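Local coordinates for protein sialyltransferase 0160 (Photobacterium damselae, PDB 4R84) that transfers sialic acid from its CMP-activated donor to galactoside acceptors, probably in alpha-2,6 linkage, as a GT-B glycosyltransferase, at residues Q133-I138 and N165-H170; I138-D143 and A326-S331; K155-D160 and L337-F342. One frame throughout, in Å; residues are numbered along the deposited sequence.

Contacts 1 and 2 share Ile138 and use successive turns of helix 129-144, their centres about 10 Å apart. They meet directly where Lys142 NZ probably hydrogen-bonds Lys166 O at 2.7 Å and where Ile136 CD1 packs on Leu328 CD1. Contact 3 lies about 11 Å, centre to centre, from contact 1 and is joined to it by Leu135 CD2 on Ile339 CG2 at 3.7 Å. Contacts 2 and 3 do not touch, but both use helix 330-340. Contact 3 reaches the donor analogue CSF through Arg156, whereas the Leu135 side chain of contact 1 stays about 14 Å from it.

Contact 1. Residues Q133-I138 and N165-H170; sequences QQLIHI and NKLNIH
No ring or amide plane enters the join of Leu135 and Ile138 with Leu167 and Ile169; the flat groups stand round its margin. His137 turns its imidazole to the ring of Tyr202, with their planes at about 40°, and His170 stacks on Tyr172. Gln134 OE1 accepts a hydrogen bond from Trp154 NE1. The interface left between these groups is wholly aliphatic and buried. Its centre is the Ile138 CG2 methyl: chi1 of -74° sets CG1 beside the backbone N and leaves CG2 anti to it, sent across to the other segment. This methyl meets Leu167 CB at 3.9 Å and Leu167 CD1 at the same distance, with Leu167 CD2 only slightly farther, so it rests against the leucine's fork and stem together. The Ile138 and Leu167 side chains cross at about a right angle. Ile169 adds its CD1 tip to the same methyl at 4.1 Å.

The parts joined belong to two successive beta-alpha-beta crossovers of a Rossmann-type domain. Helix 129-144 connects parallel strands 106-125 and 149-154, and helix 161-166 connects strand 149-154 to strand 169-175. Leu167 is the first residue to leave the second helix, and Asn168 follows in a left-handed backbone conformation before the strand begins. Arg150 NH1 hydrogen-bonds Leu167 O, tying this turn to the neighbouring strand. One helical turn before Ile138, Leu135 CD1 touches Leu167 CD1 at 4.2 Å, while Leu135 CD2 packs on Ile339 and Val340 of helix 330-340, and the side chain also touches Phe336.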
loop_
_atom_site.group_PDB
_atom_site.type_symbol
_atom_site.label_atom_id
_atom_site.label_comp_id
_atom_site.label_asym_id
_atom_site.label_seq_id
_atom_site.Cartn_x
_atom_site.Cartn_y
_atom_site.Cartn_z
ATOM N N GLN A 133 -2.019 -0.017 -2.463
ATOM C CA GLN A 133 -0.878 0.869 -2.206
ATOM C C GLN A 133 0.421 0.144 -2.499
ATOM O O GLN A 133 1.333 0.695 -3.110
ATOM C CB GLN A 133 -0.872 1.336 -0.759
ATOM C CG GLN A 133 -1.979 2.326 -0.439
ATOM C CD GLN A 133 -1.619 3.762 -0.777
ATOM O OE1 GLN A 133 -0.451 4.160 -0.718
ATOM N NE2 GLN A 133 -2.629 4.559 -1.123
ATOM N N GLN A 134 0.481 -1.102 -2.060
ATOM C CA GLN A 134 1.672 -1.917 -2.260
ATOM C C GLN A 134 1.897 -2.179 -3.742
ATOM O O GLN A 134 3.034 -2.183 -4.201
ATOM C CB GLN A 134 1.538 -3.219 -1.474
ATOM C CG GLN A 134 1.642 -3.012 0.051
ATOM C CD GLN A 134 1.158 -4.211 0.826
ATOM O OE1 GLN A 134 1.100 -5.315 0.297
ATOM N NE2 GLN A 134 0.777 -3.995 2.088
ATOM N N LEU A 135 0.820 -2.390 -4.500
ATOM C CA LEU A 135 0.965 -2.652 -5.927
ATOM C C LEU A 135 1.588 -1.449 -6.638
ATOM O O LEU A 135 2.444 -1.617 -7.511
ATOM C CB LEU A 135 -0.378 -3.002 -6.569
ATOM C CG LEU A 135 -0.334 -3.254 -8.072
ATOM C CD1 LEU A 135 0.687 -4.350 -8.439
ATOM C CD2 LEU A 135 -1.737 -3.644 -8.544
ATOM N N ILE A 136 1.165 -0.244 -6.275
ATOM C CA ILE A 136 1.775 0.951 -6.855
ATOM C C ILE A 136 3.258 0.992 -6.521
ATOM O O ILE A 136 4.107 1.236 -7.392
ATOM C CB ILE A 136 1.117 2.240 -6.335
ATOM C CG1 ILE A 136 -0.366 2.286 -6.717
ATOM C CG2 ILE A 136 1.904 3.467 -6.847
ATOM C CD1 ILE A 136 -0.620 2.616 -8.155
ATOM N N HIS A 137 3.581 0.685 -5.270
ATOM C CA HIS A 137 4.977 0.713 -4.854
ATOM C C HIS A 137 5.811 -0.305 -5.638
ATOM O O HIS A 137 6.943 -0.006 -6.060
ATOM C CB HIS A 137 5.104 0.440 -3.358
ATOM C CG HIS A 137 6.526 0.364 -2.899
ATOM N ND1 HIS A 137 7.272 1.486 -2.610
ATOM C CD2 HIS A 137 7.357 -0.696 -2.741
ATOM C CE1 HIS A 137 8.493 1.118 -2.258
ATOM N NE2 HIS A 137 8.570 -0.200 -2.330
ATOM N N ILE A 138 5.250 -1.498 -5.832
ATOM C CA ILE A 138 5.916 -2.567 -6.584
ATOM C C ILE A 138 6.193 -2.132 -8.018
ATOM O O ILE A 138 7.273 -2.374 -8.563
ATOM C CB ILE A 138 5.067 -3.865 -6.572
ATOM C CG1 ILE A 138 5.164 -4.528 -5.195
ATOM C CG2 ILE A 138 5.520 -4.840 -7.653
ATOM C CD1 ILE A 138 4.257 -5.752 -4.981
ATOM N N ASN A 165 5.698 -12.139 -13.467
ATOM C CA ASN A 165 7.032 -12.152 -14.051
ATOM C C ASN A 165 7.495 -10.738 -14.408
ATOM O O ASN A 165 8.678 -10.402 -14.244
ATOM C CB ASN A 165 7.057 -13.067 -15.277
ATOM C CG ASN A 165 6.997 -14.540 -14.900
ATOM O OD1 ASN A 165 7.322 -14.915 -13.772
ATOM N ND2 ASN A 165 6.552 -15.377 -15.834
ATOM N N LYS A 166 6.562 -9.902 -14.853
ATOM C CA LYS A 166 6.864 -8.511 -15.175
ATOM C C LYS A 166 7.393 -7.752 -13.970
ATOM O O LYS A 166 8.165 -6.807 -14.119
ATOM C CB LYS A 166 5.612 -7.775 -15.691
ATOM C CG LYS A 166 5.046 -8.251 -17.025
ATOM C CD LYS A 166 3.866 -7.368 -17.442
ATOM C CE LYS A 166 3.161 -7.884 -18.688
ATOM N NZ LYS A 166 3.999 -7.779 -19.926
ATOM N N LEU A 167 6.990 -8.176 -12.775
ATOM C CA LEU A 167 7.276 -7.409 -11.572
ATOM C C LEU A 167 8.194 -8.133 -10.588
ATOM O O LEU A 167 8.370 -7.678 -9.459
ATOM C CB LEU A 167 5.951 -7.021 -10.877
ATOM C CG LEU A 167 5.042 -6.062 -11.665
ATOM C CD1 LEU A 167 3.683 -5.907 -10.979
ATOM C CD2 LEU A 167 5.703 -4.705 -11.783
ATOM N N ASN A 168 8.802 -9.233 -11.037
ATOM C CA ASN A 168 9.682 -10.051 -10.190
ATOM C C ASN A 168 8.966 -10.493 -8.910
ATOM O O ASN A 168 9.522 -10.492 -7.805
ATOM C CB ASN A 168 10.965 -9.278 -9.864
ATOM C CG ASN A 168 11.883 -9.146 -11.076
ATOM O OD1 ASN A 168 11.694 -9.829 -12.079
ATOM N ND2 ASN A 168 12.874 -8.270 -10.983
ATOM N N ILE A 169 7.715 -10.886 -9.101
ATOM C CA ILE A 169 6.862 -11.377 -8.036
ATOM C C ILE A 169 6.753 -12.899 -8.038
ATOM O O ILE A 169 6.534 -13.514 -9.087
ATOM C CB ILE A 169 5.448 -10.794 -8.166
ATOM C CG1 ILE A 169 5.427 -9.313 -7.775
ATOM C CG2 ILE A 169 4.494 -11.579 -7.314
ATOM C CD1 ILE A 169 4.056 -8.652 -8.046
ATOM N N HIS A 170 6.919 -13.499 -6.863
ATOM C CA HIS A 170 6.528 -14.887 -6.623
ATOM C C HIS A 170 5.364 -14.855 -5.649
ATOM O O HIS A 170 5.502 -14.331 -4.552
ATOM C CB HIS A 170 7.693 -15.692 -6.045
ATOM C CG HIS A 170 7.517 -17.180 -6.126
ATOM N ND1 HIS A 170 6.319 -17.810 -5.860
ATOM C CD2 HIS A 170 8.396 -18.164 -6.436
ATOM C CE1 HIS A 170 6.466 -19.116 -6.006
ATOM N NE2 HIS A 170 7.716 -19.357 -6.355
#

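Contact 2. Residues I138-D143 and A326-S331; sequences IIQAKD and AKLSDS
Leu328 points its side chain at helix 129-144 and meets Ile139 and Gln140 there, although the nearest CA atoms, of Leu328 and Gln140, are 7.6 Å apart. From CB the chain runs to CG, which lies anti to the carbonyl carbon at chi1 -67°; both atoms serve as a stem and carry the terminal fork across to the helix. At the fork the two methyls part. CD2 takes the contact with both residues: Gln140 CG lies 3.8 Å from it, and Ile139 CG2 lies 4.1 Å from it. These two neighbours approach the methyl in directions roughly 90° apart, so it sits in the angle between consecutive residues of one helical turn. CD1 continues the extended chain and packs instead on Ile136 CD1, at 3.8 Å, a turn earlier on the same helix.

Leu328 belongs to the short extended link between helices 324-327 and 330-340. Ser329 is the N-cap of the second helix. Gln332 OE1 accepts from Ser329 N, the bond an N3 side chain makes to the N-cap amide in a capping box. Gln333 NE2 holds Leu328 O, so both polar ends of the 328-329 peptide are held by side chains of the helix that follows.

On the opposing helix, the Ile139 and Gln140 side chains each cross Leu328 at about a right angle. Gln140 offers its aliphatic CG, while the extended chain leads the amide away from the leucine methyl. Ile139 is buried, touching Leu167 of contact 1 besides Gln332 and Phe336 of helix 330-340.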
loop_
_atom_site.group_PDB
_atom_site.type_symbol
_atom_site.label_atom_id
_atom_site.label_comp_id
_atom_site.label_asym_id
_atom_site.label_seq_id
_atom_site.Cartn_x
_atom_site.Cartn_y
_atom_site.Cartn_z
ATOM N N ILE A 138 5.250 -1.498 -5.832
ATOM C CA ILE A 138 5.916 -2.567 -6.584
ATOM C C ILE A 138 6.193 -2.132 -8.018
ATOM O O ILE A 138 7.273 -2.374 -8.563
ATOM C CB ILE A 138 5.067 -3.865 -6.572
ATOM C CG1 ILE A 138 5.164 -4.528 -5.195
ATOM C CG2 ILE A 138 5.520 -4.840 -7.653
ATOM C CD1 ILE A 138 4.257 -5.752 -4.981
ATOM N N ILE A 139 5.219 -1.481 -8.636
ATOM C CA ILE A 139 5.396 -1.058 -10.016
ATOM C C ILE A 139 6.530 -0.037 -10.119
ATOM O O ILE A 139 7.359 -0.115 -11.037
ATOM C CB ILE A 139 4.083 -0.506 -10.579
ATOM C CG1 ILE A 139 3.096 -1.659 -10.739
ATOM C CG2 ILE A 139 4.313 0.165 -11.941
ATOM C CD1 ILE A 139 1.650 -1.183 -10.949
ATOM N N GLN A 140 6.598 0.879 -9.156
ATOM C CA GLN A 140 7.705 1.833 -9.094
ATOM C C GLN A 140 9.023 1.109 -8.828
ATOM O O GLN A 140 10.045 1.397 -9.449
ATOM C CB GLN A 140 7.495 2.866 -7.988
ATOM C CG GLN A 140 6.249 3.765 -8.128
ATOM C CD GLN A 140 5.896 4.458 -6.805
ATOM O OE1 GLN A 140 6.349 4.046 -5.739
ATOM N NE2 GLN A 140 5.081 5.504 -6.875
ATOM N N ALA A 141 8.988 0.185 -7.878
ATOM C CA ALA A 141 10.209 -0.479 -7.405
ATOM C C ALA A 141 10.834 -1.426 -8.424
ATOM O O ALA A 141 12.050 -1.669 -8.381
ATOM C CB ALA A 141 9.920 -1.229 -6.093
ATOM N N LYS A 142 10.019 -1.990 -9.313
ATOM C CA LYS A 142 10.542 -2.843 -10.371
ATOM C C LYS A 142 11.473 -2.029 -11.267
ATOM O O LYS A 142 12.481 -2.540 -11.768
ATOM C CB LYS A 142 9.410 -3.469 -11.194
ATOM C CG LYS A 142 9.901 -4.140 -12.477
ATOM C CD LYS A 142 10.818 -5.311 -12.188
ATOM C CE LYS A 142 11.547 -5.770 -13.453
ATOM N NZ LYS A 142 10.674 -5.905 -14.654
ATOM N N ASP A 143 11.129 -0.762 -11.479
ATOM C CA ASP A 143 11.965 0.104 -12.299
ATOM C C ASP A 143 13.153 0.622 -11.520
ATOM O O ASP A 143 14.260 0.684 -12.057
ATOM C CB ASP A 143 11.165 1.280 -12.867
ATOM C CG ASP A 143 10.437 0.922 -14.146
ATOM O OD1 ASP A 143 10.172 -0.282 -14.373
ATOM O OD2 ASP A 143 10.174 1.845 -14.948
ATOM N N ALA A 326 -1.277 8.561 -10.760
ATOM C CA ALA A 326 -1.211 9.563 -11.813
ATOM C C ALA A 326 0.226 9.934 -12.159
ATOM O O ALA A 326 0.487 10.422 -13.259
ATOM C CB ALA A 326 -1.991 10.805 -11.404
ATOM N N LYS A 327 1.146 9.702 -11.222
ATOM C CA LYS A 327 2.563 10.009 -11.434
ATOM C C LYS A 327 3.271 8.837 -12.103
ATOM O O LYS A 327 4.421 8.950 -12.533
ATOM C CB LYS A 327 3.264 10.330 -10.113
ATOM C CG LYS A 327 2.720 11.513 -9.343
ATOM C CD LYS A 327 3.524 11.712 -8.059
ATOM C CE LYS A 327 2.843 12.684 -7.108
ATOM N NZ LYS A 327 2.649 14.036 -7.702
ATOM N N LEU A 328 2.590 7.700 -12.186
ATOM C CA LEU A 328 3.135 6.579 -12.929
ATOM C C LEU A 328 3.136 6.936 -14.406
ATOM O O LEU A 328 2.380 7.807 -14.849
ATOM C CB LEU A 328 2.323 5.292 -12.692
ATOM C CG LEU A 328 2.339 4.642 -11.302
ATOM C CD1 LEU A 328 1.353 3.486 -11.280
ATOM C CD2 LEU A 328 3.736 4.135 -10.956
ATOM N N SER A 329 4.002 6.277 -15.166
ATOM C CA SER A 329 3.981 6.401 -16.617
ATOM C C SER A 329 2.710 5.771 -17.161
ATOM O O SER A 329 2.051 5.004 -16.458
ATOM C CB SER A 329 5.188 5.715 -17.227
ATOM O OG SER A 329 4.992 4.309 -17.236
ATOM N N ASP A 330 2.379 6.063 -18.414
ATOM C CA ASP A 330 1.174 5.500 -19.012
ATOM C C ASP A 330 1.174 3.966 -19.017
ATOM O O ASP A 330 0.159 3.335 -18.671
ATOM C CB ASP A 330 1.000 6.015 -20.442
ATOM C CG ASP A 330 0.612 7.486 -20.492
ATOM O OD1 ASP A 330 0.063 7.994 -19.488
ATOM O OD2 ASP A 330 0.860 8.131 -21.534
ATOM N N SER A 331 2.311 3.374 -19.376
ATOM C CA SER A 331 2.432 1.920 -19.447
ATOM C C SER A 331 2.295 1.298 -18.055
ATOM O O SER A 331 1.679 0.241 -17.893
ATOM C CB SER A 331 3.767 1.512 -20.093
ATOM O OG SER A 331 4.888 1.966 -19.345
#

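Contact 3. Residues K155-D160 and L337-F342; sequences KRVTVD and LDIVGF. With CSF (cytidine-5'-monophosphate-3-fluoro-N-acetyl-neuraminic acid), chain E.
Ile339 sits in the last turn of helix 330-340 and packs on Val157 and Val159 just before the helix closes in a Schellman motif. There Gly341, with positive phi, is the C-prime residue, Phe342 N bonds Leu337 O, and a weak bond joins Gly341 N to Asp338 O. The tight part gathers on one methyl. In Ile339, chi1 of -70° places CG1 anti to the carbonyl carbon and leaves CG2 anti to the backbone N; CG2 lies 3.8 Å from Val157 CG1 and 4.2 Å from Val159 CG2. Thr158 O is also close, 3.6 Å from Ile339 CG2. Both valine side chains cross the isoleucine obliquely, and Leu135 of contact 1 packs on the same isoleucine.

The other side is polar and looser. No direct hydrogen bond joins the segments; a water bridges them, accepting from Thr158 N at 2.9 Å and donating to Ile339 O at 2.8 Å. Farther out, Asp160 and Asp338 are exposed, with Asp160 OD2 and Asp338 OD2 4.9 Å apart. Their like charges would probably disfavour a closer approach, and both lean on Asn163: Asp160 OD1 caps its backbone N at the start of helix 161-166, and Asp338 OD2 takes its side-chain ND2.

At the far end of the loop, Arg156 points instead into the donor pocket, which in a GT-B enzyme lies in the cleft between the two domains. A bend at chi3, 58°, brings its guanidinium edge-on to the ribose, where NH1 donates to O2' of CSF at 3.0 Å, with an N-H...O angle of 142°.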
loop_
_atom_site.group_PDB
_atom_site.type_symbol
_atom_site.label_atom_id
_atom_site.label_comp_id
_atom_site.label_asym_id
_atom_site.label_seq_id
_atom_site.Cartn_x
_atom_site.Cartn_y
_atom_site.Cartn_z
ATOM N N LYS A 155 -4.889 -11.464 -0.647
ATOM C CA LYS A 155 -6.122 -12.233 -0.759
ATOM C C LYS A 155 -7.047 -11.700 -1.847
ATOM O O LYS A 155 -7.751 -12.477 -2.496
ATOM C CB LYS A 155 -6.846 -12.248 0.594
ATOM C CG LYS A 155 -7.947 -13.305 0.681
ATOM C CD LYS A 155 -8.276 -13.626 2.136
ATOM C CE LYS A 155 -9.504 -14.526 2.249
ATOM N NZ LYS A 155 -10.747 -13.792 1.809
ATOM N N ARG A 156 -7.042 -10.384 -2.057
ATOM C CA ARG A 156 -8.044 -9.759 -2.929
ATOM C C ARG A 156 -7.470 -9.334 -4.283
ATOM O O ARG A 156 -8.148 -9.398 -5.301
ATOM C CB ARG A 156 -8.693 -8.564 -2.231
ATOM C CG ARG A 156 -9.534 -8.914 -0.992
ATOM C CD ARG A 156 -10.627 -7.869 -0.767
ATOM N NE ARG A 156 -11.491 -7.785 -1.941
ATOM C CZ ARG A 156 -12.337 -6.787 -2.181
ATOM N NH1 ARG A 156 -12.424 -5.775 -1.327
ATOM N NH2 ARG A 156 -13.082 -6.800 -3.284
ATOM N N VAL A 157 -6.235 -8.859 -4.287
ATOM C CA VAL A 157 -5.584 -8.496 -5.540
ATOM C C VAL A 157 -4.857 -9.686 -6.161
ATOM O O VAL A 157 -3.973 -10.299 -5.538
ATOM C CB VAL A 157 -4.607 -7.339 -5.336
ATOM C CG1 VAL A 157 -3.864 -7.035 -6.640
ATOM C CG2 VAL A 157 -5.352 -6.120 -4.843
ATOM N N THR A 158 -5.213 -10.002 -7.404
ATOM C CA THR A 158 -4.684 -11.177 -8.087
ATOM C C THR A 158 -3.686 -10.818 -9.181
ATOM O O THR A 158 -4.001 -10.084 -10.104
ATOM C CB THR A 158 -5.819 -12.008 -8.703
ATOM O OG1 THR A 158 -6.670 -12.472 -7.652
ATOM C CG2 THR A 158 -5.254 -13.209 -9.441
ATOM N N VAL A 159 -2.465 -11.327 -9.043
ATOM C CA VAL A 159 -1.428 -11.103 -10.029
ATOM C C VAL A 159 -1.238 -12.398 -10.819
ATOM O O VAL A 159 -0.852 -13.404 -10.241
ATOM C CB VAL A 159 -0.116 -10.679 -9.365
ATOM C CG1 VAL A 159 0.865 -10.231 -10.412
ATOM C CG2 VAL A 159 -0.381 -9.554 -8.360
ATOM N N ASP A 160 -1.553 -12.400 -12.113
ATOM C CA ASP A 160 -1.422 -13.642 -12.880
ATOM C C ASP A 160 0.054 -13.917 -13.189
ATOM O O ASP A 160 0.919 -13.099 -12.893
ATOM C CB ASP A 160 -2.261 -13.607 -14.170
ATOM C CG ASP A 160 -1.770 -12.584 -15.190
ATOM O OD1 ASP A 160 -0.600 -12.155 -15.126
ATOM O OD2 ASP A 160 -2.561 -12.230 -16.091
ATOM N N LEU A 337 -3.935 -1.108 -13.788
ATOM C CA LEU A 337 -5.348 -1.282 -14.130
ATOM C C LEU A 337 -5.689 -2.715 -14.513
ATOM O O LEU A 337 -6.759 -3.223 -14.171
ATOM C CB LEU A 337 -5.731 -0.339 -15.274
ATOM C CG LEU A 337 -5.739 1.137 -14.884
ATOM C CD1 LEU A 337 -5.868 2.013 -16.131
ATOM C CD2 LEU A 337 -6.898 1.410 -13.886
ATOM N N ASP A 338 -4.781 -3.358 -15.245
ATOM C CA ASP A 338 -4.970 -4.735 -15.678
ATOM C C ASP A 338 -5.010 -5.689 -14.502
ATOM O O ASP A 338 -5.881 -6.554 -14.412
ATOM C CB ASP A 338 -3.854 -5.136 -16.646
ATOM C CG ASP A 338 -4.019 -6.551 -17.166
ATOM O OD1 ASP A 338 -4.961 -6.799 -17.950
ATOM O OD2 ASP A 338 -3.196 -7.414 -16.799
ATOM N N ILE A 339 -4.065 -5.520 -13.589
ATOM C CA ILE A 339 -4.002 -6.359 -12.411
ATOM C C ILE A 339 -5.257 -6.199 -11.536
ATOM O O ILE A 339 -5.831 -7.195 -11.085
ATOM C CB ILE A 339 -2.747 -6.043 -11.608
ATOM C CG1 ILE A 339 -1.530 -6.542 -12.407
ATOM C CG2 ILE A 339 -2.803 -6.695 -10.244
ATOM C CD1 ILE A 339 -0.197 -6.051 -11.870
ATOM N N VAL A 340 -5.689 -4.965 -11.302
ATOM C CA VAL A 340 -6.852 -4.759 -10.415
ATOM C C VAL A 340 -8.188 -4.960 -11.138
ATOM O O VAL A 340 -9.242 -4.923 -10.505
ATOM C CB VAL A 340 -6.873 -3.354 -9.754
ATOM C CG1 VAL A 340 -5.559 -3.090 -9.039
ATOM C CG2 VAL A 340 -7.196 -2.251 -10.763
ATOM N N GLY A 341 -8.137 -5.158 -12.453
ATOM C CA GLY A 341 -9.318 -5.503 -13.230
ATOM C C GLY A 341 -10.263 -4.347 -13.514
ATOM O O GLY A 341 -11.478 -4.545 -13.607
ATOM N N PHE A 342 -9.706 -3.149 -13.675
ATOM C CA PHE A 342 -10.512 -1.940 -13.824
ATOM C C PHE A 342 -10.344 -1.310 -15.199
ATOM O O PHE A 342 -9.250 -0.916 -15.570
ATOM C CB PHE A 342 -10.148 -0.928 -12.734
ATOM C CG PHE A 342 -10.869 0.407 -12.857
ATOM C CD1 PHE A 342 -12.213 0.476 -13.239
ATOM C CD2 PHE A 342 -10.204 1.592 -12.555
ATOM C CE1 PHE A 342 -12.865 1.703 -13.337
ATOM C CE2 PHE A 342 -10.858 2.826 -12.640
ATOM C CZ PHE A 342 -12.193 2.877 -13.029
HETATM C C5A CSF E . -18.331 -5.398 8.102
HETATM C C4A CSF E . -16.987 -5.889 7.579
HETATM C C2A CSF E . -17.968 -5.897 5.245
HETATM O O6A CSF E . -19.174 -5.388 5.844
HETATM C C6A CSF E . -18.996 -4.581 7.002
HETATM C C3A CSF E . -17.163 -6.695 6.287
HETATM O O4A CSF E . -16.365 -6.694 8.589
HETATM N N5A CSF E . -18.123 -4.568 9.268
HETATM C C7A CSF E . -20.372 -4.134 7.457
HETATM C C8A CSF E . -21.039 -3.306 6.373
HETATM C C9A CSF E . -22.325 -2.682 6.901
HETATM O O9A CSF E . -22.880 -1.889 5.853
HETATM O O8A CSF E . -20.144 -2.256 6.007
HETATM O O7A CSF E . -21.182 -5.283 7.711
HETATM C C1A CSF E . -18.344 -6.803 4.092
HETATM O OBA CSF E . -17.435 -7.262 3.372
HETATM O OAA CSF E . -19.549 -7.085 3.891
HETATM O O1A CSF E . -17.106 -4.872 4.746
HETATM O O2A CSF E . -16.660 -2.444 4.418
HETATM N N1 CSF E . -16.942 -2.977 -1.483
HETATM C C2 CSF E . -17.070 -2.464 -2.783
HETATM N N3 CSF E . -18.259 -1.968 -3.196
HETATM C C4 CSF E . -19.308 -1.965 -2.346
HETATM C C5 CSF E . -19.194 -2.485 -1.057
HETATM C C6 CSF E . -17.975 -3.007 -0.638
HETATM C "C3'" CSF E . -14.713 -2.559 0.812
HETATM C "C2'" CSF E . -14.644 -2.490 -0.691
HETATM C "C1'" CSF E . -15.641 -3.550 -1.102
HETATM O "O4'" CSF E . -15.798 -4.439 0.007
HETATM C "C4'" CSF E . -14.901 -4.041 1.042
HETATM P PA CSF E . -17.485 -3.574 3.854
HETATM O "O5'" CSF E . -16.823 -3.831 2.435
HETATM C "C5'" CSF E . -15.509 -4.368 2.389
HETATM O "O3'" CSF E . -13.545 -2.020 1.416
HETATM O "O2'" CSF E . -13.359 -2.929 -1.151
HETATM N N4 CSF E . -20.500 -1.469 -2.757
HETATM O O2 CSF E . -16.071 -2.475 -3.550
HETATM O O3A CSF E . -18.966 -3.419 3.638
HETATM C C10 CSF E . -18.759 -4.764 10.426
HETATM O O10 CSF E . -19.499 -5.717 10.620
HETATM C C11 CSF E . -18.519 -3.715 11.477
HETATM F F3A CSF E . -17.835 -7.867 6.545
HETATM O O HOH W 1 -7.024 -8.163 -8.716
#